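Local atomic coordinates of DR2417 (Deinococcus radiodurans, PDB entry 4XWW), a protein that belongs to the RNA-processing metallo-beta-lactamase family and probably degrades RNA as a metal-dependent 5'-3' exonuclease, with possible endonuclease activity. Residues E193-A198 with A388-L393; R227-I232 with Q253-L258. All coordinates share one frame; numbering follows the deposited sequence.

Interaction 1 of 2, residues E193-A198 with A388-L393; sequences ERVEQA and ATILNL
With chi1 of V195 at 169°, its CG1 stands anti to the backbone nitrogen, and L393, with CG anti to the carbonyl carbon (chi1 -76°), turns its branched end toward E196. V195 CG1 lies 4.1 Å from L393 CB, the two side chains crossing at about a right angle, and 4.4 Å from I390 CD1, so one methyl meets both I390 and L393. The extended E196 chain is touched by a single methyl: L393 CD2 packs on E196 CB and CG and sits over the face of the carboxylate, 3.8 Å from E196 CD.

These helices, 192-201 and 384-394, precede the adjacent parallel strands 205-209 and 398-402 of the mixed sheet in the metallo-beta-lactamase fold. Their axes come within 9.2 Å at 42°, and the backbones are tightest where the CA atoms of E196 and L393 are 4.9 Å apart. There a water donates to both E196 O and L393 O, at 2.7 Å each, bridging the backbones where no direct hydrogen bond joins the segments. Inward, I390 rests on L206 and F176, while on the other helix R194 pairs with E147 and both R194 and A198 touch I162.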
# COMPACT_ATOMS: atom_id res chain seq x y z
N GLU A 193 -3.95 38.77 -6.12
CA GLU A 193 -4.24 40.17 -5.83
C GLU A 193 -5.20 40.27 -4.65
O GLU A 193 -4.99 41.05 -3.71
CB GLU A 193 -4.83 40.84 -7.08
CG GLU A 193 -5.15 42.31 -6.94
CD GLU A 193 -5.75 42.88 -8.21
OE1 GLU A 193 -6.70 42.28 -8.74
OE2 GLU A 193 -5.27 43.94 -8.67
N ARG A 194 -6.25 39.46 -4.68
CA ARG A 194 -7.26 39.51 -3.62
C ARG A 194 -6.68 39.02 -2.31
O ARG A 194 -6.98 39.56 -1.25
CB ARG A 194 -8.50 38.69 -3.98
CG ARG A 194 -9.55 38.71 -2.88
CD ARG A 194 -10.14 40.15 -2.78
NE ARG A 194 -11.09 40.40 -1.69
CZ ARG A 194 -10.75 40.77 -0.45
NH1 ARG A 194 -9.46 40.88 -0.11
NH2 ARG A 194 -11.69 41.02 0.45
N VAL A 195 -5.86 37.97 -2.40
CA VAL A 195 -5.24 37.40 -1.21
C VAL A 195 -4.28 38.41 -0.58
O VAL A 195 -4.27 38.60 0.63
CB VAL A 195 -4.51 36.07 -1.56
CG1 VAL A 195 -3.64 35.60 -0.40
CG2 VAL A 195 -5.54 34.98 -1.97
N GLU A 196 -3.48 39.06 -1.42
CA GLU A 196 -2.56 40.08 -0.93
C GLU A 196 -3.32 41.25 -0.27
O GLU A 196 -2.90 41.77 0.77
CB GLU A 196 -1.67 40.61 -2.06
CG GLU A 196 -0.76 41.74 -1.62
CD GLU A 196 0.40 41.97 -2.57
OE1 GLU A 196 0.23 41.70 -3.78
OE2 GLU A 196 1.47 42.41 -2.09
N GLN A 197 -4.43 41.65 -0.88
CA GLN A 197 -5.28 42.69 -0.30
C GLN A 197 -5.79 42.25 1.07
O GLN A 197 -5.85 43.04 1.99
CB GLN A 197 -6.46 43.03 -1.22
CG GLN A 197 -7.37 44.15 -0.71
CD GLN A 197 -6.65 45.49 -0.58
OE1 GLN A 197 -5.87 45.88 -1.45
NE2 GLN A 197 -6.89 46.18 0.51
N ALA A 198 -6.15 40.97 1.19
CA ALA A 198 -6.68 40.45 2.45
C ALA A 198 -5.62 40.58 3.53
O ALA A 198 -5.92 40.96 4.66
CB ALA A 198 -7.15 38.98 2.29
N ALA A 388 4.20 28.89 1.17
CA ALA A 388 4.90 30.06 1.71
C ALA A 388 4.38 31.37 1.11
O ALA A 388 4.24 32.39 1.81
CB ALA A 388 6.38 29.94 1.47
N THR A 389 4.08 31.35 -0.18
CA THR A 389 3.56 32.53 -0.84
C THR A 389 2.26 32.99 -0.17
O THR A 389 2.09 34.18 0.14
CB THR A 389 3.31 32.26 -2.33
OG1 THR A 389 4.57 32.22 -3.01
CG2 THR A 389 2.46 33.38 -2.95
N ILE A 390 1.37 32.05 0.11
CA ILE A 390 0.12 32.38 0.78
C ILE A 390 0.35 32.91 2.21
O ILE A 390 -0.24 33.93 2.61
CB ILE A 390 -0.81 31.18 0.82
CG1 ILE A 390 -1.12 30.71 -0.61
CG2 ILE A 390 -2.10 31.54 1.64
CD1 ILE A 390 -1.66 31.82 -1.52
N LEU A 391 1.20 32.22 2.97
CA LEU A 391 1.54 32.68 4.31
C LEU A 391 2.18 34.07 4.29
O LEU A 391 1.88 34.89 5.14
CB LEU A 391 2.48 31.66 5.00
CG LEU A 391 1.78 30.42 5.57
CD1 LEU A 391 2.68 29.20 5.55
CD2 LEU A 391 1.32 30.70 7.00
N ASN A 392 3.02 34.35 3.30
CA ASN A 392 3.68 35.66 3.22
C ASN A 392 2.72 36.77 2.78
O ASN A 392 2.84 37.91 3.23
CB ASN A 392 4.87 35.62 2.25
CG ASN A 392 6.09 34.89 2.82
OD1 ASN A 392 6.30 34.86 4.04
ND2 ASN A 392 6.90 34.31 1.94
N LEU A 393 1.78 36.44 1.91
CA LEU A 393 0.83 37.42 1.41
C LEU A 393 -0.25 37.77 2.45
O LEU A 393 -0.68 38.91 2.54
CB LEU A 393 0.17 36.89 0.13
CG LEU A 393 0.99 36.94 -1.15
CD1 LEU A 393 0.21 36.32 -2.28
CD2 LEU A 393 1.34 38.42 -1.50
O HOH W 1 -0.46 41.48 1.88

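Interaction 2 of 2, residues R227-I232 with Q253-L258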
# COMPACT_ATOMS: atom_id res chain seq x y z
N ARG A 227 2.41 20.17 -22.51
CA ARG A 227 3.54 20.16 -23.45
C ARG A 227 4.22 18.79 -23.48
O ARG A 227 4.55 18.24 -24.54
CB ARG A 227 4.56 21.24 -23.10
CG ARG A 227 4.13 22.65 -23.49
CD ARG A 227 5.31 23.61 -23.41
NE ARG A 227 5.80 23.77 -22.04
CZ ARG A 227 5.29 24.63 -21.17
NH1 ARG A 227 4.28 25.42 -21.54
NH2 ARG A 227 5.78 24.71 -19.94
N ASN A 228 4.43 18.24 -22.29
CA ASN A 228 5.07 16.93 -22.18
C ASN A 228 4.24 15.82 -22.83
O ASN A 228 4.79 14.94 -23.53
CB ASN A 228 5.35 16.60 -20.72
CG ASN A 228 6.41 17.50 -20.11
OD1 ASN A 228 7.06 18.27 -20.82
ND2 ASN A 228 6.63 17.37 -18.80
N LEU A 229 2.93 15.86 -22.59
CA LEU A 229 2.02 14.88 -23.18
C LEU A 229 2.02 15.00 -24.69
O LEU A 229 2.03 13.99 -25.38
CB LEU A 229 0.60 15.01 -22.61
CG LEU A 229 0.44 14.45 -21.19
CD1 LEU A 229 -0.92 14.87 -20.61
CD2 LEU A 229 0.62 12.89 -21.18
N GLU A 230 2.01 16.23 -25.21
CA GLU A 230 1.99 16.37 -26.66
C GLU A 230 3.26 15.82 -27.29
O GLU A 230 3.21 15.17 -28.35
CB GLU A 230 1.78 17.84 -27.07
CG GLU A 230 1.63 18.01 -28.59
CD GLU A 230 0.97 19.32 -28.99
OE1 GLU A 230 1.03 20.28 -28.20
OE2 GLU A 230 0.37 19.37 -30.09
N GLU A 231 4.41 16.02 -26.63
CA GLU A 231 5.67 15.53 -27.16
C GLU A 231 5.67 13.99 -27.21
O GLU A 231 6.06 13.41 -28.22
CB GLU A 231 6.85 16.04 -26.31
CG GLU A 231 8.24 15.65 -26.84
CD GLU A 231 9.37 16.26 -26.03
OE1 GLU A 231 9.34 16.15 -24.78
OE2 GLU A 231 10.30 16.86 -26.63
N ILE A 232 5.21 13.36 -26.14
CA ILE A 232 5.09 11.91 -26.10
C ILE A 232 4.12 11.38 -27.17
O ILE A 232 4.46 10.49 -27.95
CB ILE A 232 4.66 11.45 -24.70
CG1 ILE A 232 5.79 11.75 -23.71
CG2 ILE A 232 4.30 9.95 -24.70
CD1 ILE A 232 5.35 11.75 -22.26
N GLN A 253 -9.03 18.56 -21.10
CA GLN A 253 -9.22 19.53 -22.18
C GLN A 253 -7.92 19.72 -22.96
O GLN A 253 -7.92 19.74 -24.19
CB GLN A 253 -9.70 20.89 -21.65
CG GLN A 253 -9.80 21.95 -22.75
CD GLN A 253 -10.96 21.69 -23.71
OE1 GLN A 253 -12.04 21.28 -23.29
NE2 GLN A 253 -10.74 21.97 -24.99
N ASN A 254 -6.82 19.86 -22.24
CA ASN A 254 -5.53 20.02 -22.92
C ASN A 254 -5.19 18.80 -23.78
O ASN A 254 -4.61 18.93 -24.85
CB ASN A 254 -4.43 20.31 -21.89
CG ASN A 254 -4.58 21.68 -21.24
OD1 ASN A 254 -5.16 22.60 -21.82
ND2 ASN A 254 -4.02 21.83 -20.05
N ILE A 255 -5.60 17.61 -23.33
CA ILE A 255 -5.41 16.41 -24.14
C ILE A 255 -6.31 16.44 -25.39
O ILE A 255 -5.88 16.04 -26.47
CB ILE A 255 -5.68 15.14 -23.30
CG1 ILE A 255 -4.60 15.00 -22.22
CG2 ILE A 255 -5.83 13.90 -24.20
CD1 ILE A 255 -5.03 14.11 -21.07
N LEU A 256 -7.53 16.93 -25.25
CA LEU A 256 -8.42 17.05 -26.41
C LEU A 256 -7.78 17.95 -27.46
O LEU A 256 -7.78 17.64 -28.65
CB LEU A 256 -9.79 17.61 -26.02
CG LEU A 256 -10.54 16.80 -24.96
CD1 LEU A 256 -11.96 17.40 -24.76
CD2 LEU A 256 -10.61 15.33 -25.31
N ASP A 257 -7.21 19.06 -27.00
CA ASP A 257 -6.64 20.01 -27.94
C ASP A 257 -5.36 19.48 -28.59
O ASP A 257 -5.19 19.62 -29.80
CB ASP A 257 -6.38 21.35 -27.24
CG ASP A 257 -7.68 22.10 -26.94
OD1 ASP A 257 -8.62 22.06 -27.76
OD2 ASP A 257 -7.77 22.71 -25.85
N LEU A 258 -4.48 18.84 -27.82
CA LEU A 258 -3.28 18.28 -28.45
C LEU A 258 -3.63 17.11 -29.37
O LEU A 258 -2.96 16.91 -30.37
CB LEU A 258 -2.25 17.83 -27.40
CG LEU A 258 -2.52 16.59 -26.55
CD1 LEU A 258 -2.02 15.30 -27.23
CD2 LEU A 258 -1.88 16.79 -25.18
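L229 and L258 make the centre of this helix-helix contact: L258 CD2 sits 4.0 Å from L229 CB and 3.9 Å from E230 N, so one methyl rests against both the L229 side chain and the start of the E230 backbone. The two helices, 222-234 and 249-261, pack beside the parallel beta sheet of the beta-CASP domain, the first leading into strand 240-243 and the second leaving it as the helix of a beta-alpha-beta crossover to strand 265-269. Their axes approach to 9.9 Å and cross at -37°.

Deeper in the interface, L229 CD1 reaches I255 CG1 at 4.0 Å, the two chains meeting at a slant, and both residues also touch L242 of strand 240-243; this places the pair directly against the sheet. On the outer side E230 runs past L258 in the opposite direction, its whole extended chain from CB to the carboxylate lying alongside L258 CB, with E230 CD nearest at 3.9 Å. L258 has the less usual first torsion for a helix, with CG between the backbone nitrogen and the carbonyl carbon (chi1 71°), which turns CD2 toward L229 CB and the backbone of E230.

A second shell fixes E230. Its carboxylate is gripped at both oxygens, OE1 in a salt bridge with R261 and OE2 in a hydrogen bond from Q262, so its chain is held alongside L258 by residues just beyond the partner segment. L258 also touches I233. Helix 249-261 has further ties of its own: N254 hydrogen-bonds V182 O and lies against A226, Q253 OE1 accepts from N287 N, and one turn apart Q253 NE2 donates to D257 OD2 at 3.2 Å and 171°, meeting OD2 from above the carboxylate plane of D257 while the bond stays close to the amide plane of Q253.

In the fold
The two interactions lie in different lobes, with centres 32 Å apart and nearest atoms about 19 Å apart, and share no helix or sheet. Interaction 2 is nested within the chain loop closed by interaction 1: the metallo-beta-lactamase fold supplies helix 192-201, the chain then builds the beta-CASP parallel sheet, and it returns to pack helix 384-394. Interaction 1 therefore joins parts of one domain across an insertion, whereas interaction 2 is local to that insertion. Side chain to side chain, I390 is about 8 Å from D209, the predicted proton donor, and L229 about 8 Å from H377, predicted to bind substrate. With nearest atoms about 16 Å (interaction 1) and 13 Å (interaction 2) from the bound RNA, both contacts lie behind its site.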